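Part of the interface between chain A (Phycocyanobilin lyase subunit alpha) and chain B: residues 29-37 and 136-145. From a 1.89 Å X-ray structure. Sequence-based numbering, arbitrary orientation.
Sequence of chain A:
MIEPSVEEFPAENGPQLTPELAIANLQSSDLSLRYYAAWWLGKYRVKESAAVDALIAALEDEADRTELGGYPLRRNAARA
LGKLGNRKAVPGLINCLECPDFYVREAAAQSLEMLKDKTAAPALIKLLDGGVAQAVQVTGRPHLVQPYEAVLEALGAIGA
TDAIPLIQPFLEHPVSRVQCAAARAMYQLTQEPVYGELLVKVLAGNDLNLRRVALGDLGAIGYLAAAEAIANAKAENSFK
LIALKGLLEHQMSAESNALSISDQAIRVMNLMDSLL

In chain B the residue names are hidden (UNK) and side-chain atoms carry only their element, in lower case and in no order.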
# COMPACT_ATOMS: atom_id res chain seq x y z
N SER A 29 -5.60 15.88 -25.42
CA SER A 29 -6.00 15.01 -26.53
C SER A 29 -5.79 13.54 -26.17
O SER A 29 -6.31 12.67 -26.85
CB SER A 29 -5.19 15.34 -27.81
OG SER A 29 -3.82 15.57 -27.46
N ASP A 30 -5.00 13.28 -25.12
CA ASP A 30 -4.79 11.94 -24.60
C ASP A 30 -5.95 11.63 -23.63
O ASP A 30 -5.99 12.12 -22.50
CB ASP A 30 -3.42 11.84 -23.88
CG ASP A 30 -3.09 10.41 -23.39
OD1 ASP A 30 -3.99 9.50 -23.29
OD2 ASP A 30 -1.89 10.19 -23.07
N LEU A 31 -6.82 10.77 -24.06
CA LEU A 31 -7.98 10.43 -23.24
C LEU A 31 -7.59 9.71 -21.95
O LEU A 31 -8.24 9.92 -20.90
CB LEU A 31 -8.92 9.64 -24.06
CG LEU A 31 -9.38 10.27 -25.39
CD1 LEU A 31 -10.26 9.27 -26.08
CD2 LEU A 31 -10.12 11.57 -25.17
N SER A 32 -6.55 8.89 -21.99
CA SER A 32 -6.09 8.20 -20.79
C SER A 32 -5.63 9.15 -19.72
O SER A 32 -5.81 8.93 -18.54
CB SER A 32 -5.00 7.20 -21.12
OG SER A 32 -5.61 6.11 -21.74
N LEU A 33 -4.99 10.22 -20.15
CA LEU A 33 -4.50 11.23 -19.30
C LEU A 33 -5.65 12.03 -18.70
O LEU A 33 -5.60 12.36 -17.50
CB LEU A 33 -3.53 12.12 -20.08
CG LEU A 33 -2.79 13.19 -19.27
CD1 LEU A 33 -1.93 12.62 -18.16
CD2 LEU A 33 -1.91 14.08 -20.17
N ARG A 34 -6.68 12.34 -19.49
CA ARG A 34 -7.87 12.95 -18.88
C ARG A 34 -8.45 12.02 -17.77
O ARG A 34 -8.85 12.48 -16.71
CB ARG A 34 -9.00 13.05 -19.92
CG ARG A 34 -8.67 13.91 -21.10
CD ARG A 34 -9.92 13.97 -21.96
NE ARG A 34 -9.73 14.99 -22.98
CZ ARG A 34 -10.70 15.49 -23.74
NH1 ARG A 34 -11.98 15.10 -23.61
NH2 ARG A 34 -10.37 16.43 -24.64
N TYR A 35 -8.57 10.73 -18.09
CA TYR A 35 -9.15 9.74 -17.15
C TYR A 35 -8.34 9.73 -15.86
O TYR A 35 -8.88 9.75 -14.80
CB TYR A 35 -9.19 8.38 -17.85
CG TYR A 35 -9.78 7.25 -17.10
CD1 TYR A 35 -11.15 7.01 -17.13
CD2 TYR A 35 -8.98 6.37 -16.34
CE1 TYR A 35 -11.72 5.96 -16.44
CE2 TYR A 35 -9.56 5.26 -15.66
CZ TYR A 35 -10.90 5.07 -15.73
OH TYR A 35 -11.54 4.06 -15.06
N TYR A 36 -7.03 9.69 -15.98
CA TYR A 36 -6.15 9.62 -14.85
C TYR A 36 -6.27 10.89 -14.05
O TYR A 36 -6.39 10.88 -12.82
CB TYR A 36 -4.72 9.35 -15.33
CG TYR A 36 -3.80 9.22 -14.16
CD1 TYR A 36 -3.21 10.32 -13.62
CD2 TYR A 36 -3.58 7.98 -13.57
CE1 TYR A 36 -2.41 10.25 -12.54
CE2 TYR A 36 -2.76 7.86 -12.46
CZ TYR A 36 -2.17 9.02 -11.98
OH TYR A 36 -1.39 8.98 -10.92
N ALA A 37 -6.31 12.01 -14.74
CA ALA A 37 -6.37 13.28 -14.03
C ALA A 37 -7.62 13.47 -13.22
O ALA A 37 -7.58 13.97 -12.13
CB ALA A 37 -6.22 14.43 -15.04
N UNK B 136 -9.10 -1.30 -28.84
CA UNK B 136 -8.54 -0.02 -29.00
C UNK B 136 -8.44 0.73 -27.67
O UNK B 136 -7.49 1.44 -27.44
n UNK B 136 -5.94 4.53 -30.62
c UNK B 136 -9.04 2.27 -30.13
c UNK B 136 -9.34 0.78 -30.08
c UNK B 136 -7.62 2.61 -30.58
c UNK B 136 -7.37 4.14 -30.52
N UNK B 137 -9.39 0.57 -26.78
CA UNK B 137 -9.30 1.20 -25.47
C UNK B 137 -8.17 0.53 -24.67
O UNK B 137 -7.48 1.16 -23.91
c UNK B 137 -11.78 3.09 -25.48
c UNK B 137 -11.86 1.59 -25.24
n UNK B 137 -11.43 5.29 -24.66
c UNK B 137 -11.77 3.89 -24.15
c UNK B 137 -10.60 1.01 -24.68
N UNK B 138 -8.02 -0.79 -24.83
CA UNK B 138 -6.93 -1.48 -24.15
C UNK B 138 -5.59 -0.94 -24.58
O UNK B 138 -4.75 -0.59 -23.75
c UNK B 138 -7.04 -2.95 -24.41
N UNK B 139 -5.44 -0.75 -25.88
CA UNK B 139 -4.25 -0.17 -26.43
C UNK B 139 -4.00 1.17 -25.85
O UNK B 139 -2.87 1.43 -25.39
c UNK B 139 -1.92 -0.01 -28.42
c UNK B 139 -3.52 0.77 -30.22
c UNK B 139 -4.37 -0.12 -28.00
c UNK B 139 -3.26 0.65 -28.69
N UNK B 140 -4.99 2.04 -25.79
CA UNK B 140 -4.77 3.41 -25.25
C UNK B 140 -4.21 3.32 -23.84
O UNK B 140 -3.34 4.07 -23.46
c UNK B 140 -6.06 4.25 -25.23
c UNK B 140 -6.58 4.63 -26.61
c UNK B 140 -8.12 5.05 -26.69
o UNK B 140 -8.63 5.07 -27.84
o UNK B 140 -8.87 5.30 -25.66
N UNK B 141 -4.76 2.41 -23.04
CA UNK B 141 -4.28 2.31 -21.67
C UNK B 141 -2.89 1.78 -21.62
O UNK B 141 -2.10 2.24 -20.80
c UNK B 141 -5.22 1.40 -20.83
o UNK B 141 -6.39 2.16 -20.63
c UNK B 141 -4.74 1.22 -19.41
N UNK B 142 -2.61 0.77 -22.43
CA UNK B 142 -1.28 0.21 -22.45
C UNK B 142 -0.23 1.20 -22.90
O UNK B 142 0.89 1.20 -22.39
c UNK B 142 -1.82 -2.27 -22.69
c UNK B 142 -0.91 -2.88 -21.65
c UNK B 142 -2.04 -3.30 -23.72
c UNK B 142 -1.21 -1.02 -23.30
N UNK B 143 -0.59 2.05 -23.85
CA UNK B 143 0.31 3.12 -24.28
C UNK B 143 0.56 4.10 -23.17
O UNK B 143 1.71 4.55 -22.90
c UNK B 143 -1.04 3.86 -27.90
c UNK B 143 -0.22 3.85 -25.52
c UNK B 143 0.99 2.54 -27.28
c UNK B 143 -0.37 3.03 -26.79
N UNK B 144 -0.50 4.44 -22.45
CA UNK B 144 -0.33 5.29 -21.31
C UNK B 144 0.56 4.71 -20.20
O UNK B 144 1.44 5.42 -19.66
c UNK B 144 -1.53 8.57 -18.47
c UNK B 144 -1.71 5.72 -20.82
c UNK B 144 -1.49 7.83 -19.60
c UNK B 144 -2.12 5.92 -18.36
c UNK B 144 -1.89 8.02 -17.24
c UNK B 144 -1.72 6.49 -19.57
c UNK B 144 -2.14 6.69 -17.17
N UNK B 145 0.35 3.45 -19.82
CA UNK B 145 1.17 2.95 -18.70
C UNK B 145 2.61 2.62 -19.09
O UNK B 145 3.43 2.44 -18.23
c UNK B 145 0.08 -0.66 -18.04
c UNK B 145 0.33 0.58 -18.84
c UNK B 145 -0.83 2.22 -17.40
c UNK B 145 0.53 1.78 -17.94
O HOH W 1 -2.96 6.62 -24.34
O HOH W 2 -6.58 4.50 -19.73

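Position 136 carries four carbons in a row ending in a nitrogen, and none of these atoms reaches residues 29-37: it is Lys B136, whose exposed site suits a charged chain. Position 137 has the same unbranched run of four carbons and a terminal nitrogen, which comes near the CD1 of Leu A31, so it is Lys B137. Its CA-to-CB bond points sideways, but the chain's end comes nearer, with Lys B137 NZ 4.4 Å from Leu A31 CD1. The long chain suits an otherwise buried place, since it delivers its charge to polar partners, one of them elsewhere in the structure.

Position 138 has a single carbon, out of reach of the chain A stretch, and is Ala B138, small and buried. Position 139 shows four carbons forked at the second, also out of reach; this is Leu B139, apolar in a buried site.

At position 140 three carbons lead to two oxygens on the last, one of them near Leu A31: the carboxylate of Glu B140. Glu B140 OE1 lies 2.7 Å from Lys B137 NZ in a salt bridge, while Glu B140 OE2 makes a long one, 3.9 Å, to Lys B136 NZ. Thus paired, the acid can lie beside the apolar Leu A31, whose CD1 is 4.2 Å from Glu B140 OE1.

Position 141 has one carbon bearing one oxygen and one carbon, the oxygen facing Ser A32 across a water: Thr B141. Thr B141 OG1 is 4.2 Å from Ser A32 OG, but the water bridges them, 2.5 Å from Thr B141 OG1 and 2.8 Å from Ser A32 OG. The hydroxyl gives this water a polar partner within a buried site.

Position 142 has four carbons forked at the second, touching nothing in residues 29-37: Leu B142. Its CA-to-CB bond points away, and its buried place suits an apolar chain. Position 143 repeats that fork, also without contact: Leu B143, its CA-to-CB bond sideways, an apolar chain in a partly exposed place.

Position 144 has one carbon followed by a six-carbon ring, under Ser A32 O and near Leu A33 and Tyr A36: Phe B144. Phe B144 CZ comes within 3.7 Å of Tyr A36 CB, and Phe B144 CE1 lies 4.1 Å from Leu A33 CD1. A flat, apolar ring suits this buried site. Position 145 has four carbons, forked at the first, one arm two carbons long, clear of the stretch: Ile B145, apolar and branched, as suits burial.

The helices cross at 73°, with Ser A32 and Thr B141 nearest, their CA atoms 6.2 Å apart. The small serine accompanies close approach: Ser A32 CB is 3.6 Å from Phe B144 CB. No direct hydrogen bond joins the stretches; Phe B144 supplies the largest covered area. A second water donates to Asp A30 OD1 (3.2 Å) and Glu B140 O (2.7 Å), linking one helix's N-cap to the other's backbone.

Chain B 136-145: KKALETLLFI
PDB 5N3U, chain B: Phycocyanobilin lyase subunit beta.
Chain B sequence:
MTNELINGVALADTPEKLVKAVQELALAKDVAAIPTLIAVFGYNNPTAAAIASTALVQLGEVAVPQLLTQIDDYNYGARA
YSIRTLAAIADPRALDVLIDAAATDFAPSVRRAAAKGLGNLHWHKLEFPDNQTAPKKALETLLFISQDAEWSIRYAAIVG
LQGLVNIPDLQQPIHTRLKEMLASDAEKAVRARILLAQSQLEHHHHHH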